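Local coordinates for ochratoxinase (Aspergillus niger, PDB 4C65), which removes C-terminal amino acids, aromatic ones such as phenylalanine in particular, and thereby splits the mycotoxin ochratoxin A into ochratoxin alpha and L-phenylalanine with the help of zinc, at residues M70-D75 and T110-L115; R99-A104 and V132-Y137; Y118-A123 and R198-I203; G64-H69 and N368-V373; I331-D336 and L345-A350. All coordinates share one frame; numbering follows the deposited sequence.

Contact 1: residues M70-D75 and T110-L115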
# COMPACT_ATOMS: atom_id res chain seq x y z
N MET A 70 30.21 -17.49 -10.72
CA MET A 70 30.55 -16.16 -10.25
C MET A 70 29.31 -15.53 -9.64
O MET A 70 28.21 -15.97 -9.87
CB MET A 70 31.06 -15.31 -11.40
CG MET A 70 32.28 -15.88 -12.14
SD MET A 70 33.67 -16.22 -11.05
CE MET A 70 34.12 -14.52 -10.64
N HIS A 71 29.50 -14.52 -8.80
CA HIS A 71 28.38 -13.76 -8.31
C HIS A 71 28.68 -12.27 -8.41
O HIS A 71 29.65 -11.78 -7.86
CB HIS A 71 27.94 -14.18 -6.90
CG HIS A 71 29.04 -14.18 -5.88
ND1 HIS A 71 29.51 -15.35 -5.30
CD2 HIS A 71 29.74 -13.17 -5.30
CE1 HIS A 71 30.46 -15.05 -4.42
NE2 HIS A 71 30.62 -13.74 -4.41
N PHE A 72 27.84 -11.57 -9.16
CA PHE A 72 28.04 -10.19 -9.46
C PHE A 72 27.40 -9.35 -8.38
O PHE A 72 26.36 -8.72 -8.58
CB PHE A 72 27.45 -9.86 -10.84
CG PHE A 72 28.40 -10.13 -11.99
CD1 PHE A 72 28.90 -11.40 -12.21
CD2 PHE A 72 28.76 -9.11 -12.86
CE1 PHE A 72 29.76 -11.65 -13.27
CE2 PHE A 72 29.61 -9.36 -13.91
CZ PHE A 72 30.11 -10.63 -14.13
N GLY A 73 28.04 -9.34 -7.22
CA GLY A 73 27.49 -8.68 -6.03
C GLY A 73 27.93 -7.25 -5.86
O GLY A 73 27.09 -6.37 -5.68
N GLY A 74 29.24 -7.03 -5.89
CA GLY A 74 29.84 -5.68 -5.67
C GLY A 74 29.56 -5.03 -4.33
O GLY A 74 29.55 -3.82 -4.23
N ASP A 75 29.33 -5.86 -3.31
CA ASP A 75 28.81 -5.42 -2.02
C ASP A 75 29.74 -4.43 -1.35
O ASP A 75 30.94 -4.50 -1.53
CB ASP A 75 28.60 -6.63 -1.07
CG ASP A 75 27.70 -7.71 -1.66
OD1 ASP A 75 28.07 -8.34 -2.70
OD2 ASP A 75 26.61 -7.96 -1.10
N THR A 110 37.44 -14.92 -20.40
CA THR A 110 36.63 -14.29 -21.41
C THR A 110 35.13 -14.61 -21.31
O THR A 110 34.31 -14.04 -22.03
CB THR A 110 37.16 -14.61 -22.82
OG1 THR A 110 37.15 -16.02 -23.03
CG2 THR A 110 38.57 -14.10 -22.98
N SER A 111 34.78 -15.53 -20.41
CA SER A 111 33.38 -15.81 -20.11
C SER A 111 33.21 -16.10 -18.62
O SER A 111 34.02 -16.78 -18.01
CB SER A 111 32.84 -17.00 -20.94
OG SER A 111 32.67 -16.65 -22.32
N TYR A 112 32.11 -15.58 -18.08
CA TYR A 112 31.69 -15.79 -16.73
C TYR A 112 30.21 -16.19 -16.71
O TYR A 112 29.40 -15.61 -17.41
CB TYR A 112 31.79 -14.47 -15.96
CG TYR A 112 33.09 -14.14 -15.23
CD1 TYR A 112 34.12 -15.06 -15.08
CD2 TYR A 112 33.22 -12.90 -14.61
CE1 TYR A 112 35.26 -14.72 -14.36
CE2 TYR A 112 34.34 -12.57 -13.88
CZ TYR A 112 35.36 -13.47 -13.78
OH TYR A 112 36.45 -13.11 -13.04
N ARG A 113 29.87 -17.19 -15.90
CA ARG A 113 28.48 -17.46 -15.55
C ARG A 113 28.20 -16.91 -14.16
O ARG A 113 28.68 -17.44 -13.15
CB ARG A 113 28.15 -18.95 -15.63
CG ARG A 113 26.65 -19.23 -15.59
CD ARG A 113 26.33 -20.71 -15.69
NE ARG A 113 26.89 -21.47 -14.57
CZ ARG A 113 26.51 -22.68 -14.19
NH1 ARG A 113 25.53 -23.33 -14.82
NH2 ARG A 113 27.10 -23.26 -13.15
N ASP A 114 27.44 -15.81 -14.14
CA ASP A 114 26.98 -15.15 -12.93
C ASP A 114 25.75 -15.90 -12.42
O ASP A 114 24.78 -16.07 -13.16
CB ASP A 114 26.61 -13.70 -13.26
CG ASP A 114 25.91 -13.00 -12.14
OD1 ASP A 114 26.24 -13.24 -10.96
OD2 ASP A 114 25.07 -12.15 -12.44
N LEU A 115 25.77 -16.31 -11.15
CA LEU A 115 24.67 -17.10 -10.58
C LEU A 115 23.91 -16.40 -9.46
O LEU A 115 22.97 -16.96 -8.89
CB LEU A 115 25.22 -18.43 -10.11
CG LEU A 115 25.70 -19.35 -11.22
CD1 LEU A 115 26.22 -20.65 -10.61
CD2 LEU A 115 24.57 -19.65 -12.21

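Contact 2: residues R99-A104 and V132-Y137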
# COMPACT_ATOMS: atom_id res chain seq x y z
N ARG A 99 35.61 -2.86 -12.04
CA ARG A 99 36.97 -3.24 -11.74
C ARG A 99 37.13 -4.75 -11.85
O ARG A 99 38.04 -5.23 -12.47
CB ARG A 99 37.38 -2.78 -10.34
CG ARG A 99 38.78 -3.21 -9.93
CD ARG A 99 39.84 -2.49 -10.77
NE ARG A 99 41.20 -2.80 -10.37
CZ ARG A 99 41.84 -2.25 -9.35
NH1 ARG A 99 41.26 -1.33 -8.60
NH2 ARG A 99 43.09 -2.62 -9.08
N GLY A 100 36.20 -5.48 -11.22
CA GLY A 100 36.20 -6.92 -11.23
C GLY A 100 36.22 -7.51 -12.62
O GLY A 100 37.02 -8.37 -12.92
N CYS A 101 35.37 -6.98 -13.50
CA CYS A 101 35.32 -7.42 -14.88
C CYS A 101 36.60 -7.08 -15.65
O CYS A 101 37.05 -7.87 -16.50
CB CYS A 101 34.13 -6.80 -15.57
SG CYS A 101 32.59 -7.53 -15.01
N TRP A 102 37.19 -5.93 -15.36
CA TRP A 102 38.46 -5.56 -15.99
C TRP A 102 39.54 -6.55 -15.60
O TRP A 102 40.30 -7.04 -16.45
CB TRP A 102 38.88 -4.15 -15.56
CG TRP A 102 40.11 -3.68 -16.25
CD1 TRP A 102 40.19 -3.06 -17.45
CD2 TRP A 102 41.46 -3.84 -15.79
NE1 TRP A 102 41.49 -2.85 -17.79
CE2 TRP A 102 42.30 -3.30 -16.78
CE3 TRP A 102 42.04 -4.39 -14.65
CZ2 TRP A 102 43.69 -3.27 -16.65
CZ3 TRP A 102 43.40 -4.37 -14.52
CH2 TRP A 102 44.22 -3.82 -15.51
N GLU A 103 39.59 -6.86 -14.31
CA GLU A 103 40.59 -7.75 -13.77
C GLU A 103 40.41 -9.16 -14.37
O GLU A 103 41.39 -9.83 -14.71
CB GLU A 103 40.45 -7.83 -12.25
CG GLU A 103 40.85 -6.61 -11.44
CD GLU A 103 42.33 -6.29 -11.46
OE1 GLU A 103 43.11 -7.18 -11.85
OE2 GLU A 103 42.73 -5.15 -11.05
N ALA A 104 39.17 -9.59 -14.49
CA ALA A 104 38.89 -10.94 -15.05
C ALA A 104 39.50 -11.09 -16.44
O ALA A 104 40.10 -12.10 -16.75
CB ALA A 104 37.39 -11.15 -15.12
N VAL A 132 34.87 -2.89 -19.99
CA VAL A 132 35.34 -4.10 -20.57
C VAL A 132 35.09 -5.26 -19.60
O VAL A 132 35.04 -5.07 -18.38
CB VAL A 132 36.88 -3.88 -20.69
CG1 VAL A 132 37.67 -5.17 -20.74
CG2 VAL A 132 37.26 -2.95 -21.84
N GLY A 133 34.93 -6.46 -20.13
CA GLY A 133 34.83 -7.63 -19.26
C GLY A 133 34.61 -8.89 -20.06
O GLY A 133 34.60 -8.85 -21.29
N PRO A 134 34.41 -10.02 -19.36
CA PRO A 134 34.07 -11.24 -20.06
C PRO A 134 32.65 -11.20 -20.62
O PRO A 134 31.87 -10.31 -20.27
CB PRO A 134 34.15 -12.32 -18.99
CG PRO A 134 34.70 -11.65 -17.77
CD PRO A 134 34.53 -10.19 -17.92
N ASN A 135 32.36 -12.13 -21.53
CA ASN A 135 31.00 -12.45 -21.84
C ASN A 135 30.35 -12.84 -20.54
O ASN A 135 30.88 -13.70 -19.82
CB ASN A 135 30.94 -13.61 -22.81
CG ASN A 135 31.43 -13.22 -24.19
OD1 ASN A 135 30.78 -12.46 -24.89
ND2 ASN A 135 32.57 -13.77 -24.60
N VAL A 136 29.23 -12.20 -20.21
CA VAL A 136 28.52 -12.53 -18.99
C VAL A 136 27.22 -13.27 -19.30
O VAL A 136 26.39 -12.80 -20.05
CB VAL A 136 28.21 -11.25 -18.17
CG1 VAL A 136 27.41 -11.61 -16.91
CG2 VAL A 136 29.50 -10.55 -17.79
N TYR A 137 27.09 -14.48 -18.76
CA TYR A 137 25.84 -15.20 -18.80
C TYR A 137 25.32 -15.20 -17.38
O TYR A 137 25.89 -15.85 -16.50
CB TYR A 137 26.04 -16.64 -19.30
CG TYR A 137 26.70 -16.70 -20.63
CD1 TYR A 137 28.06 -16.61 -20.75
CD2 TYR A 137 25.95 -16.86 -21.77
CE1 TYR A 137 28.68 -16.67 -21.99
CE2 TYR A 137 26.54 -16.90 -23.02
CZ TYR A 137 27.92 -16.81 -23.13
OH TYR A 137 28.51 -16.87 -24.36

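Contact 3: residues Y118-A123 and R198-I203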
# COMPACT_ATOMS: atom_id res chain seq x y z
N TYR A 118 24.09 -8.81 -10.38
CA TYR A 118 23.75 -7.78 -11.35
C TYR A 118 24.44 -8.00 -12.69
O TYR A 118 24.73 -7.04 -13.40
CB TYR A 118 24.16 -6.43 -10.75
CG TYR A 118 23.46 -6.06 -9.48
CD1 TYR A 118 22.08 -5.90 -9.45
CD2 TYR A 118 24.16 -5.92 -8.29
CE1 TYR A 118 21.42 -5.59 -8.28
CE2 TYR A 118 23.52 -5.57 -7.12
CZ TYR A 118 22.15 -5.40 -7.11
OH TYR A 118 21.49 -5.07 -5.95
N GLY A 119 24.73 -9.24 -13.02
CA GLY A 119 25.41 -9.56 -14.27
C GLY A 119 24.70 -9.05 -15.48
O GLY A 119 25.32 -8.61 -16.44
N CYS A 120 23.38 -9.17 -15.49
CA CYS A 120 22.58 -8.73 -16.63
C CYS A 120 22.71 -7.24 -16.80
O CYS A 120 22.85 -6.73 -17.92
CB CYS A 120 21.12 -9.03 -16.41
SG CYS A 120 20.69 -10.76 -16.38
N GLU A 121 22.66 -6.54 -15.68
CA GLU A 121 22.70 -5.07 -15.69
C GLU A 121 24.11 -4.54 -16.03
O GLU A 121 24.25 -3.55 -16.75
CB GLU A 121 22.24 -4.53 -14.33
CG GLU A 121 20.75 -4.72 -14.04
CD GLU A 121 20.32 -6.16 -13.73
OE1 GLU A 121 21.10 -6.93 -13.12
OE2 GLU A 121 19.18 -6.50 -14.10
N VAL A 122 25.14 -5.21 -15.52
CA VAL A 122 26.52 -4.83 -15.81
C VAL A 122 26.89 -5.21 -17.25
O VAL A 122 27.62 -4.45 -17.91
CB VAL A 122 27.48 -5.45 -14.80
CG1 VAL A 122 28.93 -5.25 -15.21
CG2 VAL A 122 27.26 -4.85 -13.40
N ALA A 123 26.39 -6.35 -17.74
CA ALA A 123 26.67 -6.77 -19.14
C ALA A 123 26.31 -5.67 -20.14
O ALA A 123 26.98 -5.48 -21.14
CB ALA A 123 25.95 -8.04 -19.49
N ARG A 198 15.25 -9.48 -17.36
CA ARG A 198 16.51 -8.70 -17.24
C ARG A 198 17.56 -9.20 -18.22
O ARG A 198 18.60 -8.59 -18.37
CB ARG A 198 17.05 -8.56 -15.76
CG ARG A 198 16.17 -9.27 -14.81
CD ARG A 198 16.54 -9.18 -13.38
NE ARG A 198 17.81 -8.69 -12.91
CZ ARG A 198 18.28 -8.99 -11.71
NH1 ARG A 198 17.60 -9.78 -10.89
NH2 ARG A 198 19.43 -8.50 -11.30
N GLY A 199 17.27 -10.27 -18.95
CA GLY A 199 18.23 -10.83 -19.92
C GLY A 199 18.98 -12.05 -19.43
O GLY A 199 20.00 -12.42 -20.02
N ALA A 200 18.49 -12.69 -18.38
CA ALA A 200 19.18 -13.85 -17.85
C ALA A 200 19.34 -14.93 -18.92
O ALA A 200 18.42 -15.22 -19.67
CB ALA A 200 18.45 -14.39 -16.65
N LYS A 201 20.54 -15.48 -19.00
CA LYS A 201 20.86 -16.54 -19.94
C LYS A 201 20.99 -17.89 -19.23
O LYS A 201 21.28 -18.90 -19.86
CB LYS A 201 22.11 -16.19 -20.72
CG LYS A 201 21.80 -15.29 -21.90
CD LYS A 201 23.05 -14.71 -22.50
CE LYS A 201 22.72 -13.59 -23.52
NZ LYS A 201 23.65 -13.59 -24.67
N VAL A 202 20.77 -17.90 -17.93
CA VAL A 202 20.65 -19.12 -17.19
C VAL A 202 19.68 -18.87 -16.04
O VAL A 202 19.42 -17.71 -15.70
CB VAL A 202 22.03 -19.62 -16.72
CG1 VAL A 202 22.64 -18.70 -15.66
CG2 VAL A 202 21.93 -21.05 -16.17
N ILE A 203 19.15 -19.94 -15.45
CA ILE A 203 18.37 -19.81 -14.21
C ILE A 203 19.06 -20.54 -13.08
O ILE A 203 19.51 -21.68 -13.24
CB ILE A 203 16.91 -20.28 -14.38
CG1 ILE A 203 16.18 -19.47 -15.44
CG2 ILE A 203 16.13 -20.16 -13.05
CD1 ILE A 203 16.05 -17.99 -15.12
O HOH W 1 19.32 -5.99 -17.13

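Contact 4: residues G64-H69 and N368-V373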
# COMPACT_ATOMS: atom_id res chain seq x y z
N GLY A 64 40.09 -18.81 -24.38
CA GLY A 64 39.80 -17.98 -23.20
C GLY A 64 39.10 -18.80 -22.11
O GLY A 64 38.31 -19.70 -22.42
N LEU A 65 39.40 -18.49 -20.86
CA LEU A 65 38.93 -19.28 -19.74
C LEU A 65 37.52 -18.89 -19.31
O LEU A 65 37.14 -17.73 -19.40
CB LEU A 65 39.88 -19.12 -18.56
CG LEU A 65 41.26 -19.73 -18.74
CD1 LEU A 65 42.23 -19.10 -17.75
CD2 LEU A 65 41.17 -21.25 -18.54
N TRP A 66 36.76 -19.89 -18.85
CA TRP A 66 35.44 -19.69 -18.27
C TRP A 66 35.50 -19.91 -16.76
O TRP A 66 36.27 -20.74 -16.28
CB TRP A 66 34.45 -20.71 -18.78
CG TRP A 66 33.87 -20.43 -20.12
CD1 TRP A 66 34.53 -20.37 -21.29
CD2 TRP A 66 32.48 -20.30 -20.43
NE1 TRP A 66 33.65 -20.14 -22.32
CE2 TRP A 66 32.38 -20.09 -21.81
CE3 TRP A 66 31.31 -20.31 -19.67
CZ2 TRP A 66 31.17 -19.88 -22.45
CZ3 TRP A 66 30.10 -20.12 -20.31
CH2 TRP A 66 30.04 -19.92 -21.69
N ASP A 67 34.73 -19.14 -16.01
CA ASP A 67 34.35 -19.55 -14.68
C ASP A 67 32.84 -19.64 -14.64
O ASP A 67 32.15 -18.67 -14.97
CB ASP A 67 34.88 -18.62 -13.62
CG ASP A 67 34.83 -19.27 -12.24
OD1 ASP A 67 33.71 -19.33 -11.64
OD2 ASP A 67 35.90 -19.72 -11.78
N CYS A 68 32.35 -20.80 -14.22
CA CYS A 68 30.94 -21.09 -14.28
C CYS A 68 30.19 -20.85 -12.98
O CYS A 68 29.01 -21.20 -12.86
CB CYS A 68 30.74 -22.53 -14.72
SG CYS A 68 31.43 -22.84 -16.36
N HIS A 69 30.85 -20.26 -12.00
CA HIS A 69 30.19 -19.92 -10.76
C HIS A 69 30.68 -18.59 -10.16
O HIS A 69 31.44 -18.58 -9.22
CB HIS A 69 30.33 -21.03 -9.72
CG HIS A 69 29.30 -20.95 -8.64
ND1 HIS A 69 28.53 -22.02 -8.27
CD2 HIS A 69 28.86 -19.90 -7.90
CE1 HIS A 69 27.68 -21.65 -7.32
NE2 HIS A 69 27.86 -20.37 -7.09
N ASN A 368 34.28 -27.55 -21.97
CA ASN A 368 33.07 -28.02 -21.30
C ASN A 368 32.26 -26.90 -20.75
O ASN A 368 31.07 -27.04 -20.54
CB ASN A 368 33.42 -28.95 -20.14
CG ASN A 368 33.88 -30.32 -20.59
OD1 ASN A 368 33.73 -30.72 -21.74
ND2 ASN A 368 34.47 -31.06 -19.66
N ALA A 369 32.90 -25.77 -20.50
CA ALA A 369 32.29 -24.69 -19.73
C ALA A 369 31.00 -24.10 -20.32
O ALA A 369 30.07 -23.81 -19.57
CB ALA A 369 33.30 -23.59 -19.49
N PRO A 370 30.94 -23.92 -21.64
CA PRO A 370 29.67 -23.43 -22.18
C PRO A 370 28.45 -24.34 -21.96
O PRO A 370 27.31 -23.86 -22.06
CB PRO A 370 29.94 -23.26 -23.67
CG PRO A 370 31.41 -23.32 -23.84
CD PRO A 370 31.95 -24.11 -22.69
N LEU A 371 28.66 -25.62 -21.65
CA LEU A 371 27.56 -26.51 -21.26
C LEU A 371 26.82 -25.95 -20.05
O LEU A 371 25.62 -26.19 -19.85
CB LEU A 371 28.04 -27.91 -20.95
CG LEU A 371 28.64 -28.71 -22.10
CD1 LEU A 371 29.29 -29.97 -21.55
CD2 LEU A 371 27.58 -29.06 -23.14
N SER A 372 27.52 -25.11 -19.30
CA SER A 372 26.95 -24.44 -18.14
C SER A 372 25.75 -23.55 -18.45
O SER A 372 24.98 -23.23 -17.53
CB SER A 372 28.01 -23.62 -17.40
OG SER A 372 28.38 -22.44 -18.12
N VAL A 373 25.61 -23.11 -19.72
CA VAL A 373 24.49 -22.25 -20.12
C VAL A 373 23.66 -22.86 -21.22
O VAL A 373 22.78 -22.21 -21.77
CB VAL A 373 24.93 -20.82 -20.50
CG1 VAL A 373 25.68 -20.17 -19.34
CG2 VAL A 373 25.79 -20.81 -21.74

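Contact 5: residues I331-D336 and L345-A350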
# COMPACT_ATOMS: atom_id res chain seq x y z
N ILE A 331 32.45 -32.27 -16.37
CA ILE A 331 32.76 -31.30 -15.35
C ILE A 331 33.13 -29.97 -15.96
O ILE A 331 33.77 -29.90 -17.01
CB ILE A 331 33.90 -31.84 -14.46
CG1 ILE A 331 33.38 -33.06 -13.71
CG2 ILE A 331 34.38 -30.80 -13.45
CD1 ILE A 331 34.43 -34.10 -13.50
N ALA A 332 32.73 -28.89 -15.29
CA ALA A 332 33.22 -27.56 -15.60
C ALA A 332 33.65 -26.90 -14.30
O ALA A 332 33.29 -27.36 -13.21
CB ALA A 332 32.17 -26.73 -16.30
N LEU A 333 34.46 -25.86 -14.42
CA LEU A 333 35.05 -25.23 -13.25
C LEU A 333 34.32 -23.94 -12.87
O LEU A 333 33.96 -23.14 -13.73
CB LEU A 333 36.54 -24.91 -13.47
CG LEU A 333 37.44 -26.11 -13.71
CD1 LEU A 333 38.90 -25.69 -13.65
CD2 LEU A 333 37.20 -27.22 -12.70
N GLY A 334 34.12 -23.78 -11.56
CA GLY A 334 33.53 -22.59 -10.99
C GLY A 334 34.16 -22.37 -9.65
O GLY A 334 34.53 -23.32 -8.98
N THR A 335 34.24 -21.10 -9.25
CA THR A 335 34.99 -20.71 -8.05
C THR A 335 34.09 -20.28 -6.89
O THR A 335 34.43 -20.47 -5.71
CB THR A 335 35.95 -19.57 -8.42
OG1 THR A 335 36.77 -20.00 -9.51
CG2 THR A 335 36.86 -19.21 -7.26
N ASP A 336 32.93 -19.72 -7.23
CA ASP A 336 32.01 -19.10 -6.29
C ASP A 336 32.66 -17.88 -5.66
O ASP A 336 32.92 -17.83 -4.46
CB ASP A 336 31.55 -20.09 -5.23
CG ASP A 336 30.24 -19.66 -4.55
OD1 ASP A 336 29.84 -18.49 -4.63
OD2 ASP A 336 29.62 -20.53 -3.93
N LEU A 345 42.79 -20.43 -9.05
CA LEU A 345 42.92 -21.45 -8.01
C LEU A 345 42.07 -22.69 -8.28
O LEU A 345 42.42 -23.80 -7.85
CB LEU A 345 42.49 -20.89 -6.66
CG LEU A 345 43.47 -20.12 -5.78
CD1 LEU A 345 42.89 -19.95 -4.38
CD2 LEU A 345 44.80 -20.83 -5.66
N GLU A 346 40.92 -22.51 -8.91
CA GLU A 346 40.02 -23.62 -9.14
C GLU A 346 40.66 -24.65 -10.07
O GLU A 346 40.39 -25.86 -9.96
CB GLU A 346 38.69 -23.13 -9.70
CG GLU A 346 37.58 -24.16 -9.67
CD GLU A 346 37.19 -24.58 -8.26
OE1 GLU A 346 37.47 -23.85 -7.29
OE2 GLU A 346 36.59 -25.67 -8.13
N LEU A 347 41.50 -24.17 -11.00
CA LEU A 347 42.23 -25.08 -11.88
C LEU A 347 43.23 -25.90 -11.07
O LEU A 347 43.35 -27.10 -11.27
CB LEU A 347 42.94 -24.31 -13.00
CG LEU A 347 42.03 -23.79 -14.11
CD1 LEU A 347 42.55 -22.47 -14.64
CD2 LEU A 347 41.89 -24.78 -15.25
N GLN A 348 43.93 -25.23 -10.16
CA GLN A 348 44.83 -25.90 -9.25
C GLN A 348 44.12 -27.01 -8.47
O GLN A 348 44.61 -28.12 -8.38
CB GLN A 348 45.43 -24.89 -8.29
CG GLN A 348 46.27 -25.53 -7.22
CD GLN A 348 46.99 -24.52 -6.35
OE1 GLN A 348 47.35 -23.42 -6.77
NE2 GLN A 348 47.30 -24.94 -5.14
N PHE A 349 42.93 -26.71 -7.96
CA PHE A 349 42.20 -27.68 -7.18
C PHE A 349 41.66 -28.80 -8.02
O PHE A 349 41.59 -29.92 -7.55
CB PHE A 349 41.09 -27.01 -6.36
CG PHE A 349 41.59 -25.98 -5.37
CD1 PHE A 349 42.69 -26.24 -4.58
CD2 PHE A 349 40.92 -24.77 -5.22
CE1 PHE A 349 43.13 -25.30 -3.67
CE2 PHE A 349 41.36 -23.82 -4.33
CZ PHE A 349 42.47 -24.08 -3.55
N ALA A 350 41.28 -28.51 -9.26
CA ALA A 350 40.87 -29.57 -10.19
C ALA A 350 41.96 -30.64 -10.34
O ALA A 350 41.67 -31.84 -10.36
CB ALA A 350 40.53 -28.98 -11.53
O HOH W 2 34.65 -26.07 -10.06

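Contact 1: residues M70-D75 and T110-L115
Met70 and Asp114 face each other as a parallel beta bridge in the twisted TIM barrel of the amidohydrolase fold, where Met70 is the middle residue of the His-X-His motif of this superfamily. Met70 N donates to Arg113 O at 2.9 Å, and Leu115 N donates to Met70 O at 2.8 Å, so the peptide bonds on both sides of Met70 are tied to the neighbouring strand.

The tight part is apolar. Met70 bends at chi2 and chi3 and lays CG, SD and CE over one face of the Tyr112 ring: CG stands 3.7 Å from the ring centroid, 17° off the normal, as a CH-pi contact, SD follows at 4.2 Å as a Met-aromatic contact, and CE ends above CZ. A flexible, polarisable thioether suits such a flat surface. Phe72 comes in at the edge of the same ring, CZ 3.9 Å from Tyr112 CD2, while the Tyr112 hydroxyl bonds to the backbone N of Gly340.

By contrast, the partly exposed Gly73 to Asp75 make no contact with 110-115, and His71, a ligand of the first zinc, leads its imidazole away toward the catalytic Asp336. The last hold before this loose side is Asp114: Phe72 CD1 packs 3.4 Å from Asp114 CG, OD2 bonds Ser138, and OD1 accepts from Ala116 N and, at 2.9 Å from 49° above the carboxylate plane, from Phe72 N.

Contact 2: residues R99-A104 and V132-Y137
The puckered ring of Pro134 meets the helix of Ala104 and Cys101 with its CG-CD side: CG lies 3.8 Å from Ala104 CB, and CD lies 3.7 Å from Cys101 O. The flat group here, the indole of Trp102, is turned away from this seam. In its plane, at the edge, sits the carboxylate carbon CD of Glu103; Trp429 of the same chain and Trp429 of a neighbouring subunit both meet it edge-to-face, and its NE1 bonds the carbonyl O of Pro428.

The seam itself is held by close shape and weak C-H contacts. Gly133 has no side chain, which lets its backbone come to 4.4 Å, CA to CA, from Cys101; its CA also points a hydrogen at Cys101 O, 3.6 Å away with an angle of 149° at the hydrogen. Cys101 CB touches Val132 O at 3.4 Å. Small residues, Cys101 and Ala104, suit a helix face that a chain crosses this closely, and a proline, which lacks an N-H, can turn CH2 groups to it instead.

On the outer part of the helix, Arg99 NE forms a salt bridge with the anti lone pair of Glu103 OE2 at 2.9 Å, one turn on, while NH1 bonds Thr130 O of the neighbouring subunit.

Helix 90-106 thus covers the entry to barrel strand 135-138, which runs parallel to strand 109-114, and Val136 faces helix 119-127 on Ala123 and Ile126.

Contact 3: residues Y118-A123 and R198-I203
A two-pronged salt bridge between Glu121 and Arg198 joins the first turn of helix 119-127 to the C-terminal end of helix 185-198, in the helical layer around the TIM barrel. Arg198 grips the carboxylate side-on, one nitrogen to each oxygen: NH2 reaches Glu121 OE1 at 2.9 Å in an almost straight bond, and NE reaches Glu121 OE2 at 2.8 Å on its syn side. Both oxygens lie near the guanidinium plane, yet the two flat groups are twisted 41° apart, and OE1 is met from above the carboxylate plane.

Arg198 carries CG almost eclipsed with its own backbone N (chi1 2°), a strained start to a side chain that bends again at chi3. The opposite charges suit their helix ends: a carboxylate in a first turn and a guanidinium at a last turn would both interact favourably with the helix dipoles. Arg198 NH1 also bonds Gly177 O.

A water spans the joint, donating to Glu121 OE2 at 3.1 Å and to Arg198 O at 3.0 Å. Beside it Cys120 presses CB against Arg198 O at 3.2 Å and sets SG 3.5 Å from Ala200 N. The small thiol fits against a backbone that is just turning. Glu121 O bonds Ser92 of a neighbouring subunit.

That turn is a Schellman motif: Gly199 adopts positive phi to end the helix, and the chain leads into barrel strand 203-206.

Contact 4: residues G64-H69 and N368-V373
The indole of Trp66 lies flat against Ala369 and Pro370, the proline ring crossing it at about a right angle. Pro370 CA stands 3.9 Å from the centroid of the six-membered ring of Trp66, 22° off its normal, as a CH-pi contact; Ala369 CB lies over the same face, offset toward the rim, in a fit modelled too tight to trust. Pro370 CG touches Trp66 CZ2 at 3.7 Å, and Val373 CG2 reaches the indole edge at Trp66 CH2. Short, rigid residues give the broad indole a compact surface.

Cys68 points the same way, its SG 3.5 Å from Ser372 OG. That hydroxyl, between N and the carbonyl carbon (chi1 73°), bonds back to Ala369 O at 2.6 Å within its own turn.

Strand 60-67 of the TIM barrel leads straight to His69, a ligand of the first zinc, whose N bonds Asp67 OD1 in an Asx turn. Beside it Arg113 of strand 109-114 bonds Cys68 O and Ser372 O, Tyr137 of strand 135-138 meets the indole, and helix 358-365 leads into the turn.

Contact 5: residues I331-D336 and L345-A350
Glu346 OE2 accepts from two donors, the backbone N of Arg288 and a water that bridges to Gly334. The water donates to OE2 at 2.8 Å and accepts from Gly334 N at 2.8 Å, linking helix 344-354 to the chain just past the last strand of the TIM barrel, on the way to the catalytic Asp336. An aspartate following this strand is a hallmark of the amidohydrolase superfamily.

The carboxylate is also pressed against an acceptor: Glu346 CD lies 3.0 Å from Gly334 O, with OE2 3.2 Å from the same oxygen. Such a neighbour would tend to disfavour a negative charge, an effect that the water, Arg288 N and Ser289 OG, which bonds OE1, would offset. Glu346 comes back to the loop because CG is anti to the backbone N (chi1 -167°) and the chain bends at chi2. Thr335 slides past it in the opposite direction, OG1 3.7 Å from Glu346 CB; the hydroxyl is directed to Asp67, in a pair modelled too short to interpret.

Next to this polar part Leu333 packs under the helix with both methyls. Branched and apolar, it can serve two helix residues about one turn apart, and it crosses Leu347 at about a right angle. Leu333 CD1 rests 3.5 Å from Leu347 CD2, and Leu333 CD2 lies 3.9 Å from Ala350 CB.

Overall arrangement
All five contacts belong to the barrel domain and are largely buried, but their chemistry changes with depth. Contacts 1 and 4 lie nearest the centre of the chain, on neighbouring strands, contact 1 on 109-114 and contact 4 on 60-67, and each carry a ligand of the first zinc. Contact 5, nested in the loop closed by contact 4, brings in the catalytic Asp336, whose backbone N bonds His69 O. Contacts 2 and 3 sit farther out and both reach a neighbouring subunit. Strand pairing dominates contact 1, aromatic packing contact 4, close apolar packing contact 2, a salt bridge contact 3, and a water-bridged carboxylate beside leucines contact 5.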